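Long-range contacts in chintase (PDB 5YUQ), which probably hydrolyses the beta-1,4 linkages between the N-acetylglucosamine units of chitin as a family 18 glycoside hydrolase: residues A[3-9]-A[347-353]; A[164-170]-A[221-227]; A[180-184]-A[193-197]; A[211-216]-A[338-344]; A[332-336]-A[364-368]. All blocks are in the same frame, centred on the assembly; numbering follows the deposited sequence.

Contact 1. Residues A[3-9]-A[347-353]; sequences KLSAYVV and VMLWSLE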
# COMPACT_ATOMS: atom_id res chain seq x y z
N LYS A 3 16.10 1.94 2.03
CA LYS A 3 16.02 1.58 0.62
C LYS A 3 14.90 0.58 0.33
O LYS A 3 14.20 0.70 -0.67
CB LYS A 3 17.36 1.04 0.12
CG LYS A 3 18.47 2.11 0.04
CD LYS A 3 18.13 3.15 -1.01
CE LYS A 3 19.22 4.21 -1.16
NZ LYS A 3 18.98 5.40 -0.29
N LEU A 4 14.79 -0.40 1.20
CA LEU A 4 13.77 -1.44 1.04
C LEU A 4 13.01 -1.63 2.32
O LEU A 4 13.58 -2.06 3.27
CB LEU A 4 14.46 -2.74 0.54
CG LEU A 4 13.51 -3.76 -0.04
CD1 LEU A 4 14.33 -4.95 -0.56
CD2 LEU A 4 12.68 -4.21 1.05
N SER A 5 11.72 -1.26 2.36
CA SER A 5 10.89 -1.38 3.55
C SER A 5 9.84 -2.44 3.31
O SER A 5 9.25 -2.51 2.24
CB SER A 5 10.19 -0.06 3.84
OG SER A 5 11.15 0.96 4.07
N ALA A 6 9.62 -3.27 4.32
CA ALA A 6 8.68 -4.37 4.18
C ALA A 6 7.58 -4.23 5.21
O ALA A 6 7.86 -4.17 6.41
CB ALA A 6 9.40 -5.69 4.37
N TYR A 7 6.33 -4.19 4.75
CA TYR A 7 5.21 -4.27 5.68
C TYR A 7 5.03 -5.70 6.15
O TYR A 7 5.11 -6.64 5.37
CB TYR A 7 3.92 -3.80 5.01
CG TYR A 7 3.79 -2.30 4.96
CD1 TYR A 7 4.29 -1.58 3.89
CD2 TYR A 7 3.18 -1.60 6.00
CE1 TYR A 7 4.19 -0.20 3.84
CE2 TYR A 7 3.05 -0.20 5.94
CZ TYR A 7 3.57 0.48 4.87
OH TYR A 7 3.46 1.85 4.82
N VAL A 8 4.81 -5.85 7.46
CA VAL A 8 4.35 -7.11 8.01
C VAL A 8 3.05 -6.79 8.72
O VAL A 8 2.85 -5.66 9.18
CB VAL A 8 5.37 -7.72 8.99
CG1 VAL A 8 6.66 -8.03 8.26
CG2 VAL A 8 5.62 -6.79 10.18
N VAL A 9 2.16 -7.77 8.80
CA VAL A 9 0.83 -7.52 9.32
C VAL A 9 0.56 -8.28 10.62
O VAL A 9 0.93 -9.45 10.75
CB VAL A 9 -0.28 -7.80 8.26
CG1 VAL A 9 -0.08 -6.89 7.05
CG2 VAL A 9 -0.29 -9.28 7.84
N VAL A 347 11.93 1.46 -2.33
CA VAL A 347 10.71 0.77 -2.60
C VAL A 347 10.21 0.16 -1.31
O VAL A 347 10.95 -0.03 -0.38
CB VAL A 347 10.92 -0.41 -3.59
CG1 VAL A 347 11.35 0.08 -4.94
CG2 VAL A 347 11.84 -1.47 -2.97
N MET A 348 8.91 -0.10 -1.28
CA MET A 348 8.36 -0.83 -0.15
C MET A 348 7.45 -1.90 -0.70
O MET A 348 7.04 -1.83 -1.85
CB MET A 348 7.64 0.09 0.86
CG MET A 348 6.42 0.85 0.35
SD MET A 348 4.92 -0.17 0.32
CE MET A 348 3.68 1.12 0.23
N LEU A 349 7.12 -2.88 0.14
CA LEU A 349 6.31 -4.00 -0.32
C LEU A 349 5.16 -4.28 0.63
O LEU A 349 5.31 -4.16 1.84
CB LEU A 349 7.18 -5.24 -0.50
CG LEU A 349 7.79 -5.84 0.77
CD1 LEU A 349 6.94 -7.01 1.27
CD2 LEU A 349 9.23 -6.28 0.55
N TRP A 350 4.02 -4.64 0.05
CA TRP A 350 2.88 -5.13 0.81
C TRP A 350 2.50 -6.52 0.30
O TRP A 350 2.07 -6.66 -0.84
CB TRP A 350 1.65 -4.22 0.63
CG TRP A 350 0.50 -4.75 1.43
CD1 TRP A 350 -0.36 -5.76 1.08
CD2 TRP A 350 0.13 -4.35 2.75
NE1 TRP A 350 -1.25 -6.00 2.10
CE2 TRP A 350 -0.97 -5.14 3.14
CE3 TRP A 350 0.61 -3.38 3.64
CZ2 TRP A 350 -1.59 -4.99 4.38
CZ3 TRP A 350 0.01 -3.24 4.86
CH2 TRP A 350 -1.08 -4.04 5.23
N SER A 351 2.65 -7.57 1.12
CA SER A 351 3.31 -7.54 2.42
C SER A 351 4.15 -8.82 2.53
O SER A 351 3.99 -9.76 1.74
CB SER A 351 2.28 -7.45 3.56
OG SER A 351 1.32 -8.49 3.44
N LEU A 352 5.06 -8.85 3.50
CA LEU A 352 6.17 -9.79 3.51
C LEU A 352 5.76 -11.26 3.57
O LEU A 352 6.43 -12.11 2.97
CB LEU A 352 7.12 -9.45 4.66
CG LEU A 352 8.45 -10.20 4.66
CD1 LEU A 352 9.18 -10.00 3.34
CD2 LEU A 352 9.32 -9.71 5.82
N GLU A 353 4.68 -11.56 4.27
CA GLU A 353 4.30 -12.96 4.46
C GLU A 353 3.78 -13.59 3.17
O GLU A 353 3.61 -14.81 3.10
CB GLU A 353 3.29 -13.09 5.61
CG GLU A 353 1.83 -12.93 5.20
CD GLU A 353 1.44 -11.52 4.84
OE1 GLU A 353 2.23 -10.56 5.04
OE2 GLU A 353 0.30 -11.34 4.35
O HOH W 1 11.71 2.05 1.65
O HOH W 2 3.07 -10.24 7.58

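Contact 2. Residues A[164-170]-A[221-227]; sequences KLDDNWA and AGIPAEQ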
# COMPACT_ATOMS: atom_id res chain seq x y z
N LYS A 164 -0.11 21.58 -5.60
CA LYS A 164 1.02 22.25 -4.96
C LYS A 164 0.97 22.02 -3.46
O LYS A 164 0.17 22.65 -2.77
CB LYS A 164 0.96 23.76 -5.24
CG LYS A 164 1.93 24.61 -4.41
CD LYS A 164 3.31 24.69 -5.03
CE LYS A 164 4.14 25.82 -4.41
NZ LYS A 164 4.35 25.63 -2.95
N LEU A 165 1.80 21.10 -2.96
CA LEU A 165 1.85 20.85 -1.53
C LEU A 165 2.68 21.91 -0.81
O LEU A 165 3.71 22.36 -1.32
CB LEU A 165 2.45 19.48 -1.25
CG LEU A 165 1.60 18.29 -1.68
CD1 LEU A 165 2.45 17.03 -1.65
CD2 LEU A 165 0.42 18.16 -0.75
N ASP A 166 2.19 22.31 0.37
CA ASP A 166 2.94 23.10 1.34
C ASP A 166 4.34 22.52 1.42
O ASP A 166 4.51 21.31 1.59
CB ASP A 166 2.21 22.95 2.69
CG ASP A 166 2.80 23.79 3.80
OD1 ASP A 166 3.98 24.21 3.75
OD2 ASP A 166 2.06 24.02 4.78
N ASP A 167 5.37 23.36 1.30
CA ASP A 167 6.71 22.78 1.26
C ASP A 167 7.18 22.29 2.63
O ASP A 167 8.25 21.70 2.75
CB ASP A 167 7.75 23.64 0.49
CG ASP A 167 8.19 24.89 1.23
OD1 ASP A 167 8.04 24.99 2.47
OD2 ASP A 167 8.74 25.77 0.54
N ASN A 168 6.35 22.50 3.65
CA ASN A 168 6.63 21.90 4.94
C ASN A 168 6.35 20.40 4.95
O ASN A 168 6.77 19.70 5.86
CB ASN A 168 5.84 22.60 6.04
CG ASN A 168 6.45 23.93 6.41
OD1 ASN A 168 7.32 24.01 7.27
ND2 ASN A 168 6.01 24.99 5.73
N TRP A 169 5.65 19.90 3.93
CA TRP A 169 5.50 18.45 3.82
C TRP A 169 6.87 17.82 3.63
O TRP A 169 7.27 16.96 4.41
CB TRP A 169 4.56 18.08 2.66
CG TRP A 169 3.12 18.03 3.08
CD1 TRP A 169 2.14 18.93 2.76
CD2 TRP A 169 2.51 17.02 3.88
NE1 TRP A 169 0.94 18.53 3.33
CE2 TRP A 169 1.14 17.36 4.01
CE3 TRP A 169 2.97 15.86 4.50
CZ2 TRP A 169 0.24 16.58 4.74
CZ3 TRP A 169 2.08 15.07 5.22
CH2 TRP A 169 0.73 15.44 5.34
N ALA A 170 7.59 18.26 2.61
CA ALA A 170 8.89 17.68 2.31
C ALA A 170 9.91 17.96 3.41
O ALA A 170 10.79 17.14 3.66
CB ALA A 170 9.39 18.19 0.96
N ALA A 221 3.87 18.05 -7.52
CA ALA A 221 3.25 18.77 -6.41
C ALA A 221 4.25 19.19 -5.34
O ALA A 221 3.87 19.86 -4.37
CB ALA A 221 2.13 17.94 -5.80
N GLY A 222 5.52 18.81 -5.49
CA GLY A 222 6.57 19.35 -4.64
C GLY A 222 7.42 18.38 -3.85
O GLY A 222 8.36 18.78 -3.18
N ILE A 223 7.12 17.09 -3.90
CA ILE A 223 7.94 16.15 -3.14
C ILE A 223 9.14 15.72 -3.98
O ILE A 223 8.96 15.19 -5.07
CB ILE A 223 7.15 14.91 -2.69
CG1 ILE A 223 5.87 15.33 -1.95
CG2 ILE A 223 8.03 14.02 -1.83
CD1 ILE A 223 6.08 16.31 -0.79
N PRO A 224 10.36 15.95 -3.47
CA PRO A 224 11.53 15.52 -4.25
C PRO A 224 11.54 14.01 -4.43
O PRO A 224 11.08 13.27 -3.53
CB PRO A 224 12.71 15.95 -3.38
CG PRO A 224 12.16 17.10 -2.56
CD PRO A 224 10.75 16.68 -2.25
N ALA A 225 12.05 13.54 -5.56
CA ALA A 225 12.02 12.12 -5.88
C ALA A 225 12.67 11.26 -4.80
O ALA A 225 12.22 10.14 -4.53
CB ALA A 225 12.69 11.88 -7.23
N GLU A 226 13.74 11.78 -4.19
CA GLU A 226 14.48 10.99 -3.21
C GLU A 226 13.66 10.73 -1.94
O GLU A 226 14.02 9.88 -1.13
CB GLU A 226 15.82 11.65 -2.88
CG GLU A 226 15.70 13.02 -2.26
CD GLU A 226 17.05 13.69 -2.12
OE1 GLU A 226 17.65 13.61 -1.03
OE2 GLU A 226 17.52 14.31 -3.11
N GLN A 227 12.56 11.45 -1.77
CA GLN A 227 11.68 11.21 -0.63
C GLN A 227 10.47 10.38 -1.01
O GLN A 227 9.59 10.16 -0.19
CB GLN A 227 11.24 12.52 0.01
CG GLN A 227 12.35 13.25 0.72
CD GLN A 227 11.91 14.56 1.29
OE1 GLN A 227 12.19 15.62 0.72
NE2 GLN A 227 11.21 14.52 2.42

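Contact 3. Residues A[180-184]-A[193-197]; sequences AYDVN and ANAPL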
# COMPACT_ATOMS: atom_id res chain seq x y z
N ALA A 180 1.15 2.19 -5.02
CA ALA A 180 0.88 1.95 -6.43
C ALA A 180 0.41 0.53 -6.65
O ALA A 180 1.02 -0.24 -7.39
CB ALA A 180 2.12 2.22 -7.25
N TYR A 181 -0.69 0.18 -6.00
CA TYR A 181 -1.30 -1.12 -6.15
C TYR A 181 -2.77 -0.94 -5.82
O TYR A 181 -3.18 0.15 -5.40
CB TYR A 181 -0.61 -2.17 -5.28
CG TYR A 181 -0.20 -1.75 -3.89
CD1 TYR A 181 -1.14 -1.54 -2.90
CD2 TYR A 181 1.14 -1.62 -3.55
CE1 TYR A 181 -0.77 -1.17 -1.61
CE2 TYR A 181 1.53 -1.27 -2.26
CZ TYR A 181 0.57 -1.05 -1.30
OH TYR A 181 0.93 -0.71 -0.02
N ASP A 182 -3.57 -1.98 -6.04
CA ASP A 182 -5.02 -1.87 -5.98
C ASP A 182 -5.50 -0.74 -6.88
O ASP A 182 -6.45 -0.03 -6.55
CB ASP A 182 -5.52 -1.65 -4.55
CG ASP A 182 -5.12 -2.76 -3.61
OD1 ASP A 182 -4.84 -3.88 -4.08
OD2 ASP A 182 -5.10 -2.50 -2.40
N VAL A 183 -4.84 -0.57 -8.02
CA VAL A 183 -5.14 0.55 -8.89
C VAL A 183 -6.46 0.33 -9.62
O VAL A 183 -7.31 1.22 -9.66
CB VAL A 183 -4.01 0.81 -9.90
CG1 VAL A 183 -4.43 1.88 -10.89
CG2 VAL A 183 -2.74 1.22 -9.18
N ASN A 184 -6.64 -0.86 -10.17
CA ASN A 184 -7.88 -1.16 -10.87
C ASN A 184 -8.71 -2.21 -10.17
O ASN A 184 -8.19 -3.01 -9.39
CB ASN A 184 -7.57 -1.57 -12.31
CG ASN A 184 -6.95 -0.44 -13.09
OD1 ASN A 184 -7.63 0.52 -13.43
ND2 ASN A 184 -5.66 -0.54 -13.37
N ALA A 193 -4.30 -3.48 -14.72
CA ALA A 193 -3.31 -4.06 -13.83
C ALA A 193 -3.54 -3.66 -12.38
O ALA A 193 -4.04 -2.57 -12.08
CB ALA A 193 -1.89 -3.70 -14.28
N ASN A 194 -3.17 -4.56 -11.46
CA ASN A 194 -3.23 -4.25 -10.04
C ASN A 194 -2.23 -3.16 -9.71
O ASN A 194 -2.52 -2.21 -8.97
CB ASN A 194 -2.89 -5.52 -9.25
CG ASN A 194 -2.88 -5.29 -7.76
OD1 ASN A 194 -3.73 -4.58 -7.22
ND2 ASN A 194 -1.91 -5.90 -7.07
N ALA A 195 -1.03 -3.32 -10.25
CA ALA A 195 0.06 -2.41 -9.97
C ALA A 195 0.78 -2.07 -11.26
O ALA A 195 1.94 -2.42 -11.44
CB ALA A 195 1.01 -3.04 -8.98
N PRO A 196 0.08 -1.37 -12.17
CA PRO A 196 0.74 -1.03 -13.43
C PRO A 196 1.92 -0.11 -13.20
O PRO A 196 1.83 0.78 -12.35
CB PRO A 196 -0.34 -0.28 -14.20
CG PRO A 196 -1.26 0.28 -13.15
CD PRO A 196 -1.23 -0.72 -12.02
N LEU A 197 3.01 -0.32 -13.93
CA LEU A 197 4.13 0.60 -13.85
C LEU A 197 3.83 1.81 -14.71
O LEU A 197 4.20 2.93 -14.38
CB LEU A 197 5.41 -0.09 -14.30
CG LEU A 197 6.67 0.77 -14.25
CD1 LEU A 197 6.90 1.32 -12.86
CD2 LEU A 197 7.86 -0.06 -14.71
O HOH W 3 -6.44 -4.64 -9.13

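Contact 4. Residues A[211-216]-A[338-344]; sequences GNDAVK and YAKKQGL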
# COMPACT_ATOMS: atom_id res chain seq x y z
N GLY A 211 2.37 3.45 -11.31
CA GLY A 211 3.53 3.84 -10.54
C GLY A 211 4.16 5.10 -11.11
O GLY A 211 4.44 6.06 -10.39
N ASN A 212 4.37 5.09 -12.42
CA ASN A 212 4.97 6.24 -13.10
C ASN A 212 4.13 7.51 -12.96
O ASN A 212 4.66 8.56 -12.62
CB ASN A 212 5.21 5.92 -14.58
CG ASN A 212 5.68 7.13 -15.36
OD1 ASN A 212 6.75 7.69 -15.10
ND2 ASN A 212 4.87 7.55 -16.34
N ASP A 213 2.83 7.41 -13.22
CA ASP A 213 1.97 8.59 -13.13
C ASP A 213 1.91 9.13 -11.71
O ASP A 213 1.92 10.34 -11.49
CB ASP A 213 0.56 8.26 -13.63
CG ASP A 213 0.52 8.01 -15.12
OD1 ASP A 213 0.57 8.99 -15.90
OD2 ASP A 213 0.43 6.84 -15.53
N ALA A 214 1.89 8.22 -10.74
CA ALA A 214 1.86 8.61 -9.34
C ALA A 214 3.14 9.34 -8.94
O ALA A 214 3.09 10.40 -8.30
CB ALA A 214 1.65 7.38 -8.45
N VAL A 215 4.28 8.77 -9.31
CA VAL A 215 5.56 9.39 -9.00
C VAL A 215 5.63 10.77 -9.63
O VAL A 215 6.01 11.74 -8.97
CB VAL A 215 6.73 8.50 -9.49
CG1 VAL A 215 8.02 9.29 -9.57
CG2 VAL A 215 6.89 7.30 -8.57
N LYS A 216 5.22 10.87 -10.89
CA LYS A 216 5.26 12.16 -11.57
C LYS A 216 4.33 13.16 -10.89
O LYS A 216 4.68 14.33 -10.75
CB LYS A 216 4.90 12.04 -13.05
CG LYS A 216 5.88 11.22 -13.87
CD LYS A 216 7.30 11.67 -13.68
CE LYS A 216 8.26 10.80 -14.49
NZ LYS A 216 7.78 10.66 -15.90
N TYR A 338 12.85 1.19 -12.69
CA TYR A 338 12.19 2.48 -12.78
C TYR A 338 12.52 3.37 -11.58
O TYR A 338 12.85 4.55 -11.73
CB TYR A 338 10.68 2.30 -12.89
CG TYR A 338 9.95 3.62 -12.87
CD1 TYR A 338 9.76 4.35 -14.03
CD2 TYR A 338 9.47 4.16 -11.68
CE1 TYR A 338 9.11 5.59 -14.02
CE2 TYR A 338 8.82 5.38 -11.65
CZ TYR A 338 8.64 6.09 -12.82
OH TYR A 338 8.00 7.30 -12.78
N ALA A 339 12.42 2.80 -10.39
CA ALA A 339 12.67 3.55 -9.17
C ALA A 339 14.10 4.09 -9.14
O ALA A 339 14.33 5.23 -8.75
CB ALA A 339 12.40 2.70 -7.95
N LYS A 340 15.05 3.27 -9.57
CA LYS A 340 16.45 3.70 -9.59
C LYS A 340 16.68 4.81 -10.62
O LYS A 340 17.41 5.77 -10.35
CB LYS A 340 17.38 2.50 -9.82
CG LYS A 340 17.33 1.49 -8.68
CD LYS A 340 18.14 0.23 -9.00
CE LYS A 340 19.62 0.52 -9.13
NZ LYS A 340 20.27 0.71 -7.80
N LYS A 341 16.06 4.67 -11.79
CA LYS A 341 16.19 5.67 -12.86
C LYS A 341 15.61 7.02 -12.45
O LYS A 341 16.15 8.07 -12.80
CB LYS A 341 15.49 5.17 -14.13
CG LYS A 341 15.51 6.17 -15.27
CD LYS A 341 15.21 5.50 -16.61
CE LYS A 341 14.97 6.54 -17.70
NZ LYS A 341 13.87 7.48 -17.34
N GLN A 342 14.52 6.99 -11.69
CA GLN A 342 13.88 8.21 -11.23
C GLN A 342 14.55 8.78 -9.99
O GLN A 342 14.17 9.85 -9.52
CB GLN A 342 12.40 7.95 -10.93
CG GLN A 342 11.58 7.58 -12.15
CD GLN A 342 11.54 8.69 -13.17
OE1 GLN A 342 11.47 9.86 -12.83
NE2 GLN A 342 11.58 8.32 -14.45
N GLY A 343 15.53 8.07 -9.45
CA GLY A 343 16.22 8.51 -8.24
C GLY A 343 15.31 8.54 -7.03
O GLY A 343 15.41 9.43 -6.19
N LEU A 344 14.41 7.56 -6.94
CA LEU A 344 13.51 7.46 -5.80
C LEU A 344 14.27 7.06 -4.56
O LEU A 344 15.39 6.54 -4.64
CB LEU A 344 12.40 6.43 -6.07
CG LEU A 344 11.52 6.70 -7.29
CD1 LEU A 344 10.31 5.77 -7.27
CD2 LEU A 344 11.08 8.16 -7.35

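Contact 5. Residues A[332-336]-A[364-368]; sequences LQDKV and ALQDI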
# COMPACT_ATOMS: atom_id res chain seq x y z
N LEU A 332 8.55 -6.94 -10.92
CA LEU A 332 9.11 -6.24 -9.76
C LEU A 332 10.49 -5.67 -10.09
O LEU A 332 10.81 -4.53 -9.70
CB LEU A 332 9.18 -7.14 -8.53
CG LEU A 332 7.83 -7.50 -7.89
CD1 LEU A 332 8.05 -8.25 -6.59
CD2 LEU A 332 6.98 -6.24 -7.66
N GLN A 333 11.29 -6.43 -10.82
CA GLN A 333 12.58 -5.93 -11.29
C GLN A 333 12.35 -4.66 -12.11
O GLN A 333 13.08 -3.68 -11.97
CB GLN A 333 13.31 -6.98 -12.13
CG GLN A 333 14.67 -6.49 -12.63
CD GLN A 333 15.67 -6.29 -11.52
OE1 GLN A 333 15.93 -7.20 -10.72
NE2 GLN A 333 16.25 -5.09 -11.44
N ASP A 334 11.32 -4.66 -12.95
CA ASP A 334 11.07 -3.51 -13.81
C ASP A 334 10.68 -2.28 -13.00
O ASP A 334 11.07 -1.15 -13.34
CB ASP A 334 10.00 -3.84 -14.85
CG ASP A 334 10.49 -4.83 -15.87
OD1 ASP A 334 11.72 -5.03 -16.00
OD2 ASP A 334 9.63 -5.43 -16.56
N LYS A 335 9.93 -2.50 -11.93
CA LYS A 335 9.60 -1.43 -10.99
C LYS A 335 10.84 -0.90 -10.29
O LYS A 335 10.98 0.31 -10.11
CB LYS A 335 8.56 -1.93 -9.98
CG LYS A 335 7.16 -2.06 -10.56
CD LYS A 335 6.24 -2.86 -9.65
CE LYS A 335 4.79 -2.77 -10.10
NZ LYS A 335 4.48 -3.60 -11.32
N VAL A 336 11.75 -1.80 -9.91
CA VAL A 336 12.99 -1.39 -9.27
C VAL A 336 13.85 -0.58 -10.23
O VAL A 336 14.40 0.46 -9.85
CB VAL A 336 13.78 -2.60 -8.73
CG1 VAL A 336 15.20 -2.19 -8.35
CG2 VAL A 336 13.05 -3.21 -7.55
N ALA A 364 13.70 -10.24 -5.89
CA ALA A 364 13.51 -9.38 -7.06
C ALA A 364 13.66 -7.90 -6.74
O ALA A 364 13.79 -7.08 -7.64
CB ALA A 364 12.14 -9.65 -7.68
N LEU A 365 13.63 -7.56 -5.46
CA LEU A 365 13.72 -6.16 -5.07
C LEU A 365 15.14 -5.74 -4.69
O LEU A 365 15.38 -4.56 -4.48
CB LEU A 365 12.77 -5.85 -3.91
CG LEU A 365 11.29 -6.07 -4.18
CD1 LEU A 365 10.45 -5.69 -2.95
CD2 LEU A 365 10.86 -5.27 -5.39
N GLN A 366 16.07 -6.69 -4.62
CA GLN A 366 17.37 -6.38 -4.01
C GLN A 366 18.18 -5.29 -4.69
O GLN A 366 18.98 -4.63 -4.03
CB GLN A 366 18.20 -7.65 -3.81
CG GLN A 366 17.53 -8.62 -2.85
CD GLN A 366 17.29 -8.00 -1.49
OE1 GLN A 366 18.23 -7.59 -0.81
NE2 GLN A 366 16.03 -7.93 -1.08
N ASP A 367 17.99 -5.07 -5.98
CA ASP A 367 18.78 -4.05 -6.67
C ASP A 367 18.54 -2.64 -6.13
O ASP A 367 19.32 -1.74 -6.40
CB ASP A 367 18.56 -4.08 -8.18
CG ASP A 367 19.22 -5.28 -8.84
OD1 ASP A 367 20.07 -5.92 -8.19
OD2 ASP A 367 18.89 -5.57 -10.01
N ILE A 368 17.46 -2.44 -5.38
CA ILE A 368 17.19 -1.12 -4.81
C ILE A 368 18.16 -0.81 -3.68
O ILE A 368 18.39 0.36 -3.37
CB ILE A 368 15.72 -0.99 -4.30
CG1 ILE A 368 15.32 0.48 -4.15
CG2 ILE A 368 15.55 -1.69 -2.97
CD1 ILE A 368 15.20 1.22 -5.47
O HOH W 4 16.27 -6.29 -8.10

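Contact 1. Residues A[3-9]-A[347-353]
Leu4, Ser5 and Ala6 pair in parallel register with Val347, Met348 and Leu349, and five main-chain hydrogen bonds join the two segments. Val347 N donates to Lys3 O at 2.9 Å, Ser5 N to Val347 O, Leu349 N to Ser5 O and Tyr7 N to Leu349 O. The regular pattern then slips by one residue: Tyr7 O accepts a hydrogen bond from Leu352 N at 2.9 Å, beyond the cis peptide between Trp350 and Ser351. Val347 O has a second donor, a water that also accepts from Ser5 OG; that hydroxyl is bonded to His24 as well. At the other end a water joins Val9 N to Glu353 OE1, and the same carboxylate oxygen accepts from Ser351 OG at 2.8 Å on its syn side. The Tyr7 ring is met at its rim, with Leu349 O in its plane 3.4 Å from Tyr7 CD1 and Met348 SD 3.6 Å from Tyr7 CE1, a Met-aromatic contact at the edge. Trp350 crosses it, planes 48° apart, its CE3 3.6 Å from Tyr7 CB, while CH2 farther along the indole touches Val9 CG1 at 3.5 Å. Tyr7 OH is satisfied by Asn103 of strand 101-105. Leu4, Ala6 and Leu349 meet on the other face, where Leu362 of helix 360-363 touches Leu4 and Leu349. This is the closure of a TIM barrel, first strand beside last; the tryptophan with its cis peptide recalls family 18 chitinases, where such a residue floors the sugar-binding cleft.

Contact 2. Residues A[164-170]-A[221-227]
Leu165 turns CG anti to its carbonyl carbon (chi1 -68°), which carries CD1 to the end of Ile223; there a second bend (chi2 -53°) brings Ile223 CD1 back to within 3.8 Å of Leu165 CD1. The two side chains meet at a slant, and Trp169 CB and Ala170 CB each stand 4.2 Å from Ile223 CD1. At the start of the contact Leu165 N donates to Ala221 O at 2.8 Å, in the carbonyl plane. Gly222 follows with positive phi and closes helix 211-220 in a Schellman motif. Both segments run toward the starts of neighbouring parallel strands of the TIM barrel, 175-178 and 228-240, so the contact ties two connections together at the end of the barrel where strands enter, away from the catalytic end. Pro224 CD packs on Ala170 CB at 3.8 Å. Gln227, extended beyond CG, lays its amide so that NE2 reaches a lone pair of Ala170 O at 2.9 Å (163° at the hydrogen), with the acceptor close to the amide plane; the same nitrogen has a weak bond to Asp174 O. Asp166 holds the turn into helix 168-172 from within its own segment, its OD1 accepting from both N and ND2 of Asn168.

Contact 3. Residues A[180-184]-A[193-197]
Val183 and Asn194 join two irregular backbones: Val183 N donates to Asn194 O at 3.0 Å, nearly straight at 168°. Tyr181 CA adds a CA-H...O contact to the same Asn194 O at 3.3 Å. Between them Asp182 has positive phi, and its N finds the side-chain OD1 of Asn194 at 2.9 Å instead, a bent bond whose donor stands well above the amide plane. Asn194 reaches this NH because its CG lies opposite the backbone N (chi1 178°), which swings the amide alongside the Asp182 carboxylate. The Tyr-Asp pair follows barrel strand 175-178 and matches the Met-x-Tyr-Asp motif of family 18 chitinases, whose tyrosine and aspartate line the substrate cleft in relatives; these bonds probably help to fix the main chain of that motif. Asp182 OD1 is held by Tyr235 and by a salt bridge to Arg237. Asn184 uses both ends of its amide: Asn184 ND2 donates to a lone pair of Ala193 O at 2.9 Å, with the acceptor near the amide plane, while OD1 accepts from Glu207 N. Its backbone N, by contrast, is buried without a partner in the model. Apolar contact is added by Val183 CG2, which reaches toward Pro196 CD at 3.8 Å, and by Ala195 CB, 4.1 Å from Tyr181 CB.

Contact 4. Residues A[211-216]-A[338-344]
The Tyr338 ring is thrust between the helices with its edge toward helix 211-220: Asn212 OD1 and Val215 CG2 both lie near its plane, at its rim. One face is covered from its own segment by Gln342 CG, 3.4 Å above the plane and displaced toward the rim. The amide of Asn212 stands almost perpendicular to the ring, planes 88° apart, and presents OD1 to the phenol. Tyr338 OH donates to Asn212 OD1 at 2.7 Å, in the carbonyl plane and on a lone pair. Two torsions make the meeting possible: CG of Tyr338 is opposite its backbone N (chi1 175°), pointing the ring at helix 211-220, and Asn212 takes the same rotamer well (chi1 173°). Lys216 NZ, one helical turn on, gives the same oxygen a weak bond, so OD1 has one good donor and one weak one, and the ammonium may polarise it. Lys216 CE also passes 3.9 Å from Tyr338 OH, and Lys216 crosses Gln342 at about a right angle, its CE 3.7 Å from Gln342 OE1. Both branches of Val215 touch both Leu344 and Tyr338, with Val215 CG1 3.9 Å from Leu344 CD2 and Val215 CG2 4.1 Å from Tyr338 CE2. Gly343, with positive phi, ends helix 329-341 in a Schellman motif and lets Leu344 turn in, while Val215 also rests on Ile178 of strand 175-178. The contact is typical of the outer layer of a TIM barrel, where helices lie side by side, here those leading into paired strands 228-240 and 346-350.

Contact 5. Residues A[332-336]-A[364-368]
Val336 straddles the turn at 364-368 with its two methyls. CG2 crosses Leu365 at an angle and comes 3.7 Å from Leu365 CD2, while Val336 CG1 packs on the 3-10 segment 366-368, 3.9 Å from Asp367 CB and 4.3 Å from Ile368 CB. One helical turn earlier Leu332 CB sits 4.0 Å from Ala364 CB and touches Leu365 CD2 as well, so Leu365 meets two residues of one helix face; it also touches Leu349 and Phe234 of the barrel strands. Gln333 lies along the flank. A bend at its second torsion (chi2 67°) folds the amide over toward Asp367, and Gln333 NE2 donates to Asp367 OD2 at 3.0 Å on the anti side of the carboxylate. The bond is bent, 141° at the hydrogen, and the amide and carboxylate planes are 56° apart; NE2 also gives a bond to Asp337 on its own helix. Gln333 OE1 is served by a water that donates to Ala364 O too and accepts from Asp367 N. The apolar core between helix 329-341 and the tail is thus bordered by polar groups, the NE2 hydrogens probably offsetting some of the negative charge of Asp367 and Asp337 and the water bonding main-chain groups as well as the amide.

From the N terminus, strand 4-9 pairs across with strand 346-350, so contact 1 closes a loop of 337 residues that holds contacts 2, 3 and 4. Contact 2 spans 164-227 and encloses contact 3, a short loop after strand 175-178. Contact 4 opens within contact 2's span and closes far beyond it, so these two cross, meeting where Ala225 packs on 342-344. Contact 3 precedes contact 4 in series and joins it through the main chain of Pro196 and Leu197. Contact 5 crosses contacts 1 and 4: it sets the C-terminal tail against helix 329-341, which contact 4 also uses, and beside the barrel strands of contact 1.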